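Local coordinates for excinuclease ABC, subunit A. (PDB 2VF7), which binds DNA and hydrolyses ATP as a zinc-containing ABC-family protein, and probably takes part in recognising damaged DNA during excision repair, at residues G128-P131 with G135-Y138; T481-Y484 with D488-T491; A767-L772 with K792-A797. The protein carries 1 engineered substitution. All coordinates share one frame; numbering follows the deposited sequence.

Contact 1 of 3, residues G128-P131 with G135-Y138; sequences GDYP and GIVY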
loop_
_atom_site.group_PDB
_atom_site.type_symbol
_atom_site.label_atom_id
_atom_site.label_comp_id
_atom_site.label_asym_id
_atom_site.label_seq_id
_atom_site.Cartn_x
_atom_site.Cartn_y
_atom_site.Cartn_z
ATOM N N GLY A 128 -35.982 8.949 -4.520
ATOM C CA GLY A 128 -36.796 8.442 -3.411
ATOM C C GLY A 128 -37.874 9.398 -2.913
ATOM O O GLY A 128 -37.838 10.603 -3.193
ATOM N N ASP A 129 -38.823 8.852 -2.154
ATOM C CA ASP A 129 -39.999 9.598 -1.702
ATOM C C ASP A 129 -39.805 10.323 -0.367
ATOM O O ASP A 129 -40.045 9.766 0.710
ATOM C CB ASP A 129 -41.233 8.689 -1.668
ATOM C CG ASP A 129 -41.579 8.130 -3.053
ATOM O OD1 ASP A 129 -42.267 8.854 -3.836
ATOM O OD2 ASP A 129 -41.149 6.978 -3.363
ATOM N N TYR A 130 -39.373 11.578 -0.467
ATOM C CA TYR A 130 -39.249 12.492 0.669
ATOM C C TYR A 130 -40.610 12.875 1.283
ATOM O O TYR A 130 -41.639 12.859 0.580
ATOM C CB TYR A 130 -38.552 13.777 0.210
ATOM C CG TYR A 130 -37.074 13.648 -0.064
ATOM C CD1 TYR A 130 -36.600 12.867 -1.124
ATOM C CD2 TYR A 130 -36.146 14.333 0.725
ATOM C CE1 TYR A 130 -35.235 12.753 -1.379
ATOM C CE2 TYR A 130 -34.779 14.230 0.482
ATOM C CZ TYR A 130 -34.329 13.439 -0.569
ATOM O OH TYR A 130 -32.979 13.337 -0.813
ATOM N N PRO A 131 -40.622 13.222 2.593
ATOM C CA PRO A 131 -41.753 13.881 3.255
ATOM C C PRO A 131 -42.332 15.061 2.446
ATOM O O PRO A 131 -41.735 15.465 1.441
ATOM C CB PRO A 131 -41.122 14.385 4.556
ATOM C CG PRO A 131 -40.131 13.365 4.876
ATOM C CD PRO A 131 -39.533 12.958 3.556
ATOM N N GLY A 135 -36.376 18.701 1.484
ATOM C CA GLY A 135 -35.141 19.200 0.860
ATOM C C GLY A 135 -34.484 18.197 -0.074
ATOM O O GLY A 135 -35.087 17.805 -1.084
ATOM N N ILE A 136 -33.244 17.813 0.256
ATOM C CA ILE A 136 -32.494 16.721 -0.409
ATOM C C ILE A 136 -31.318 16.253 0.466
ATOM O O ILE A 136 -30.526 17.071 0.950
ATOM C CB ILE A 136 -32.056 17.063 -1.891
ATOM C CG1 ILE A 136 -33.069 16.485 -2.896
ATOM C CG2 ILE A 136 -30.654 16.518 -2.225
ATOM C CD1 ILE A 136 -32.958 17.011 -4.329
ATOM N N VAL A 137 -31.236 14.936 0.673
ATOM C CA VAL A 137 -30.179 14.303 1.477
ATOM C C VAL A 137 -29.193 13.570 0.562
ATOM O O VAL A 137 -29.602 12.752 -0.266
ATOM C CB VAL A 137 -30.772 13.312 2.511
ATOM C CG1 VAL A 137 -29.673 12.693 3.353
ATOM C CG2 VAL A 137 -31.792 14.012 3.404
ATOM N N TYR A 138 -27.903 13.867 0.716
ATOM C CA TYR A 138 -26.870 13.343 -0.192
ATOM C C TYR A 138 -26.517 11.868 0.018
ATOM O O TYR A 138 -26.721 11.320 1.106
ATOM C CB TYR A 138 -25.611 14.218 -0.140
ATOM C CG TYR A 138 -25.739 15.472 -0.970
ATOM C CD1 TYR A 138 -25.366 15.478 -2.316
ATOM C CD2 TYR A 138 -26.256 16.646 -0.422
ATOM C CE1 TYR A 138 -25.489 16.618 -3.090
ATOM C CE2 TYR A 138 -26.385 17.796 -1.188
ATOM C CZ TYR A 138 -25.999 17.777 -2.523
ATOM O OH TYR A 138 -26.123 18.914 -3.295
#

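Contact 2 of 3, residues T481-Y484 with D488-T491; sequences TGQY and DRHT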
loop_
_atom_site.group_PDB
_atom_site.type_symbol
_atom_site.label_atom_id
_atom_site.label_comp_id
_atom_site.label_asym_id
_atom_site.label_seq_id
_atom_site.Cartn_x
_atom_site.Cartn_y
_atom_site.Cartn_z
ATOM N N THR A 481 -7.144 -38.565 -12.096
ATOM C CA THR A 481 -8.193 -37.729 -12.714
ATOM C C THR A 481 -8.713 -38.421 -13.975
ATOM O O THR A 481 -9.921 -38.556 -14.178
ATOM C CB THR A 481 -7.677 -36.326 -13.098
ATOM O OG1 THR A 481 -6.850 -35.801 -12.056
ATOM C CG2 THR A 481 -8.824 -35.376 -13.359
ATOM N N GLY A 482 -7.790 -38.877 -14.814
ATOM C CA GLY A 482 -8.139 -39.569 -16.053
ATOM C C GLY A 482 -8.901 -40.865 -15.855
ATOM O O GLY A 482 -9.618 -41.303 -16.751
ATOM N N GLN A 483 -8.753 -41.474 -14.680
ATOM C CA GLN A 483 -9.417 -42.745 -14.375
ATOM C C GLN A 483 -10.875 -42.547 -14.004
ATOM O O GLN A 483 -11.746 -43.287 -14.462
ATOM C CB GLN A 483 -8.698 -43.488 -13.251
ATOM C CG GLN A 483 -7.382 -44.126 -13.669
ATOM C CD GLN A 483 -6.512 -44.484 -12.482
ATOM O OE1 GLN A 483 -7.008 -44.682 -11.369
ATOM N NE2 GLN A 483 -5.206 -44.560 -12.708
ATOM N N TYR A 484 -11.136 -41.557 -13.158
ATOM C CA TYR A 484 -12.504 -41.189 -12.812
ATOM C C TYR A 484 -13.222 -40.598 -14.014
ATOM O O TYR A 484 -14.391 -40.877 -14.250
ATOM C CB TYR A 484 -12.520 -40.250 -11.593
ATOM C CG TYR A 484 -12.304 -41.035 -10.323
ATOM C CD1 TYR A 484 -11.018 -41.328 -9.875
ATOM C CD2 TYR A 484 -13.388 -41.550 -9.605
ATOM C CE1 TYR A 484 -10.812 -42.089 -8.738
ATOM C CE2 TYR A 484 -13.192 -42.314 -8.455
ATOM C CZ TYR A 484 -11.900 -42.581 -8.035
ATOM O OH TYR A 484 -11.688 -43.333 -6.906
ATOM N N ASP A 488 -13.872 -45.056 -15.502
ATOM C CA ASP A 488 -14.992 -45.507 -14.669
ATOM C C ASP A 488 -14.544 -46.163 -13.348
ATOM O O ASP A 488 -14.848 -47.340 -13.088
ATOM C CB ASP A 488 -15.901 -46.458 -15.480
ATOM C CG ASP A 488 -17.300 -46.597 -14.894
ATOM O OD1 ASP A 488 -17.919 -47.665 -15.124
ATOM O OD2 ASP A 488 -17.778 -45.646 -14.220
ATOM N N ARG A 489 -13.820 -45.407 -12.521
ATOM C CA ARG A 489 -13.449 -45.888 -11.190
ATOM C C ARG A 489 -14.625 -45.795 -10.230
ATOM O O ARG A 489 -15.027 -44.693 -9.830
ATOM C CB ARG A 489 -12.252 -45.133 -10.598
ATOM C CG ARG A 489 -10.898 -45.574 -11.103
ATOM C CD ARG A 489 -9.879 -45.917 -9.987
ATOM N NE ARG A 489 -10.022 -45.176 -8.724
ATOM C CZ ARG A 489 -9.062 -45.050 -7.800
ATOM N NH1 ARG A 489 -7.861 -45.594 -7.982
ATOM N NH2 ARG A 489 -9.298 -44.372 -6.684
ATOM N N HIS A 490 -15.174 -46.960 -9.883
ATOM C CA HIS A 490 -16.147 -47.091 -8.795
ATOM C C HIS A 490 -15.502 -47.779 -7.604
ATOM O O HIS A 490 -14.520 -48.518 -7.741
ATOM C CB HIS A 490 -17.338 -47.990 -9.183
ATOM C CG HIS A 490 -18.137 -47.516 -10.355
ATOM N ND1 HIS A 490 -18.715 -48.392 -11.252
ATOM C CD2 HIS A 490 -18.474 -46.273 -10.771
ATOM C CE1 HIS A 490 -19.366 -47.706 -12.175
ATOM N NE2 HIS A 490 -19.231 -46.419 -11.909
ATOM N N THR A 491 -16.075 -47.525 -6.434
ATOM C CA THR A 491 -16.116 -48.520 -5.380
ATOM C C THR A 491 -17.524 -49.079 -5.492
ATOM O O THR A 491 -18.497 -48.314 -5.501
ATOM C CB THR A 491 -15.898 -47.919 -3.983
ATOM O OG1 THR A 491 -16.437 -46.591 -3.946
ATOM C CG2 THR A 491 -14.405 -47.891 -3.635
#

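Contact 3 of 3, residues A767-L772 with K792-A797; sequences ADVERL and KMQVVA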
loop_
_atom_site.group_PDB
_atom_site.type_symbol
_atom_site.label_atom_id
_atom_site.label_comp_id
_atom_site.label_asym_id
_atom_site.label_seq_id
_atom_site.Cartn_x
_atom_site.Cartn_y
_atom_site.Cartn_z
ATOM N N ALA A 767 -10.673 -39.561 -5.806
ATOM C CA ALA A 767 -9.901 -40.702 -5.322
ATOM C C ALA A 767 -9.663 -40.646 -3.814
ATOM O O ALA A 767 -9.564 -41.688 -3.165
ATOM C CB ALA A 767 -8.575 -40.812 -6.059
ATOM N N ASP A 768 -9.564 -39.436 -3.269
ATOM C CA ASP A 768 -9.341 -39.240 -1.842
ATOM C C ASP A 768 -10.581 -39.642 -1.054
ATOM O O ASP A 768 -10.467 -40.211 0.024
ATOM C CB ASP A 768 -9.017 -37.773 -1.503
ATOM C CG ASP A 768 -7.630 -37.304 -1.986
ATOM O OD1 ASP A 768 -6.643 -38.083 -2.010
ATOM O OD2 ASP A 768 -7.524 -36.104 -2.307
ATOM N N VAL A 769 -11.766 -39.337 -1.574
ATOM C CA VAL A 769 -12.982 -39.505 -0.789
ATOM C C VAL A 769 -13.258 -40.971 -0.484
ATOM O O VAL A 769 -13.777 -41.288 0.583
ATOM C CB VAL A 769 -14.228 -38.716 -1.359
ATOM C CG1 VAL A 769 -13.897 -37.950 -2.615
ATOM C CG2 VAL A 769 -15.454 -39.614 -1.559
ATOM N N GLU A 770 -12.864 -41.853 -1.400
ATOM C CA GLU A 770 -12.893 -43.288 -1.165
ATOM C C GLU A 770 -12.185 -43.678 0.150
ATOM O O GLU A 770 -12.742 -44.428 0.962
ATOM C CB GLU A 770 -12.288 -44.042 -2.358
ATOM C CG GLU A 770 -12.914 -43.686 -3.722
ATOM C CD GLU A 770 -12.749 -44.779 -4.792
ATOM O OE1 GLU A 770 -13.428 -44.673 -5.843
ATOM O OE2 GLU A 770 -11.947 -45.728 -4.605
ATOM N N ARG A 771 -10.976 -43.159 0.355
ATOM C CA ARG A 771 -10.217 -43.372 1.594
ATOM C C ARG A 771 -10.887 -42.730 2.822
ATOM O O ARG A 771 -10.802 -43.268 3.930
ATOM C CB ARG A 771 -8.774 -42.854 1.440
ATOM C CG ARG A 771 -7.812 -43.190 2.606
ATOM C CD ARG A 771 -6.600 -42.222 2.687
ATOM N NE ARG A 771 -5.307 -42.851 2.387
ATOM C CZ ARG A 771 -4.638 -43.659 3.220
ATOM N NH1 ARG A 771 -5.145 -43.979 4.408
ATOM N NH2 ARG A 771 -3.465 -44.176 2.865
ATOM N N LEU A 772 -11.544 -41.587 2.635
ATOM C CA LEU A 772 -12.242 -40.915 3.734
ATOM C C LEU A 772 -13.501 -41.690 4.166
ATOM O O LEU A 772 -13.766 -41.852 5.361
ATOM C CB LEU A 772 -12.606 -39.469 3.339
ATOM C CG LEU A 772 -13.038 -38.398 4.360
ATOM C CD1 LEU A 772 -14.488 -38.548 4.783
ATOM C CD2 LEU A 772 -12.108 -38.350 5.579
ATOM N N LYS A 792 -21.999 -33.541 -2.815
ATOM C CA LYS A 792 -21.635 -34.422 -3.920
ATOM C C LYS A 792 -22.229 -35.823 -3.848
ATOM O O LYS A 792 -22.229 -36.485 -2.807
ATOM C CB LYS A 792 -20.116 -34.460 -4.148
ATOM C CG LYS A 792 -19.279 -34.797 -2.940
ATOM C CD LYS A 792 -17.786 -34.777 -3.293
ATOM C CE LYS A 792 -17.158 -33.384 -3.159
ATOM N NZ LYS A 792 -15.647 -33.438 -3.192
ATOM N N MET A 793 -22.719 -36.261 -4.997
ATOM C CA MET A 793 -23.516 -37.456 -5.112
ATOM C C MET A 793 -22.703 -38.721 -4.948
ATOM O O MET A 793 -23.261 -39.767 -4.665
ATOM C CB MET A 793 -24.274 -37.440 -6.441
ATOM C CG MET A 793 -25.233 -36.243 -6.599
ATOM S SD MET A 793 -26.412 -36.016 -5.240
ATOM C CE MET A 793 -26.455 -34.230 -5.048
ATOM N N GLN A 794 -21.385 -38.616 -5.109
ATOM C CA GLN A 794 -20.450 -39.725 -4.856
ATOM C C GLN A 794 -20.599 -40.214 -3.417
ATOM O O GLN A 794 -20.678 -41.410 -3.167
ATOM C CB GLN A 794 -18.986 -39.286 -5.122
ATOM C CG GLN A 794 -17.916 -40.404 -4.982
ATOM C CD GLN A 794 -16.466 -39.873 -4.962
ATOM O OE1 GLN A 794 -16.219 -38.684 -4.697
ATOM N NE2 GLN A 794 -15.505 -40.760 -5.223
ATOM N N VAL A 795 -20.647 -39.260 -2.495
ATOM C CA VAL A 795 -20.742 -39.526 -1.068
ATOM C C VAL A 795 -22.169 -39.834 -0.631
ATOM O O VAL A 795 -22.388 -40.679 0.237
ATOM C CB VAL A 795 -20.203 -38.320 -0.260
ATOM C CG1 VAL A 795 -20.602 -38.428 1.212
ATOM C CG2 VAL A 795 -18.697 -38.238 -0.393
ATOM N N VAL A 796 -23.127 -39.136 -1.226
ATOM C CA VAL A 796 -24.554 -39.333 -0.950
ATOM C C VAL A 796 -25.032 -40.725 -1.397
ATOM O O VAL A 796 -25.948 -41.291 -0.820
ATOM C CB VAL A 796 -25.387 -38.193 -1.592
ATOM C CG1 VAL A 796 -26.897 -38.388 -1.387
ATOM C CG2 VAL A 796 -24.956 -36.867 -1.011
ATOM N N ALA A 797 -24.369 -41.272 -2.408
ATOM C CA ALA A 797 -24.668 -42.579 -2.953
ATOM C C ALA A 797 -24.215 -43.742 -2.049
ATOM O O ALA A 797 -24.659 -44.875 -2.225
ATOM C CB ALA A 797 -24.056 -42.702 -4.338
#

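Contact 1 of 3, residues G128-P131 with G135-Y138
Y130 faces G135 across a loop with no regular secondary structure, their CA atoms 7.9 Å apart, and the tyrosine ring spans this distance to reach the backbone of the second segment. The CB of Y130 points toward 135-138, and with CG beside the backbone N (chi1 -73°) the ring runs straight out to it. At its end the hydroxyl takes the backbone N-H of V137, N to OH 2.8 Å, in a nearly straight bond of 168° that approaches the ring at its edge, close to its plane. The same hydroxyl gives a weak hydrogen bond to the carbonyl O of S125, while S125 OG bonds V137 O, which ties the tyrosine and the V137 backbone it binds to the end of helix 116-127. Apolar contacts line the ring beside this bond. I136 brings its CG1 to 4.0 Å from Y130 CZ, V137 touches with CG2 at 4.2 Å from Y130 CE2, and the CA of I136 sits 3.5 Å from CE2. G135 passes by with backbone alone; its positive phi of 117° would press a beta carbon into the carbonyl O of the preceding residue. A leucine in place of Y130 would probably leave the V137 N-H without its acceptor and the loop without its crossbar, and the ring's packing on I136 and V137 would be lost. D129 pairs through its backbone with T303, P131 leans on N301 and the buried V137 on E298 and F142. The loop is thus braced against the chain that returns beyond C287 and C290, an irregular connection held by a side-chain-to-backbone bond on the way into the four-cysteine zinc site, whose first pair is C151 and C154.

Contact 2 of 3, residues T481-Y484 with D488-T491
The hydroxyl of Y484 is approached by two charged groups: R489 NH2 donates to Y484 OH over 2.6 Å at 158°, and E770 OE1 from helix 766-781 is its other hydrogen-bond partner. That second approach is improbably short, so the exact place of the hydroxyl is less sure. The oxygen lies at the edge of the guanidinium, near its plane, and R489 NE stands 3.1 Å from Y484 OH; ring and guanidinium planes are turned 64° apart. Nearer the backbone, R489 drapes over the ring instead: its CB sits 3.6 Å from the centroid of the Y484 ring, almost on the normal, a CH-pi contact over one face. The side chain then bends at its second and third torsions, which brings the guanidinium down to the phenol. This fold-back belongs to the C-terminal end of helix 480-487. D488, the first residue past it, has positive phi and turns the chain so that R489 comes to lie on Y484, in the connection from the first nucleotide-binding half to the second. Q483 lies alongside the bend. Its CB is 3.7 Å from R489 CG and its OE1 3.4 Å from R489 CD, while Q483 NE2 is held by the carbonyl O of P477.

Contact 3 of 3, residues A767-L772 with K792-A797
V769 is the first residue of 767-772 to meet the second helix, and it carries most of the contact. Both its methyls straddle the amide oxygen of Q794: CG1 is 3.2 Å and CG2 3.4 Å from OE1, an apolar seat that offers the oxygen no bond. The extended glutamine, its CG opposite the backbone N (chi1 -176°), approaches head-on and meets the methyls through OE1 and CD, with NE2 turned to the carbonyl O of P766, which holds it. V769 CG2 also meets V795 CG2 at 3.7 Å, the one purely apolar pairing of the two helices. One residue on, E770 adds a loose flank: its CG lies 4.2 Å from Q794 NE2, and its carboxylate is set at 61° to the amide plane, with OE1 hydrogen-bonded to Y484 OH. The link joins helix 766-781 to the short helix 793-796, with K792 at its N-cap position, just past strand 785-789. Such helix packing follows the beta-alpha-beta crossover of an ABC ATPase module, in which strand 753-758, helix 766-781 and strand 785-789 succeed one another.

Overall arrangement
Along the chain the three contacts come in series; none nests within or crosses another. Contact 1 closes a short irregular loop after helix 116-127, on the way to the first zinc site, and stands alone: its nearest atoms are about 52 Å from contact 2 and about 44 Å from contact 3. Contact 2 shuts the turn at the end of helix 480-487, after the first six-stranded sheet and before strand 502-510. Contact 3 closes a longer excursion through helix 766-781 and strand 785-789 of the second half. Contacts 2 and 3 touch, with centres 12 Å apart, so the connecting region is joined to the second ATPase module.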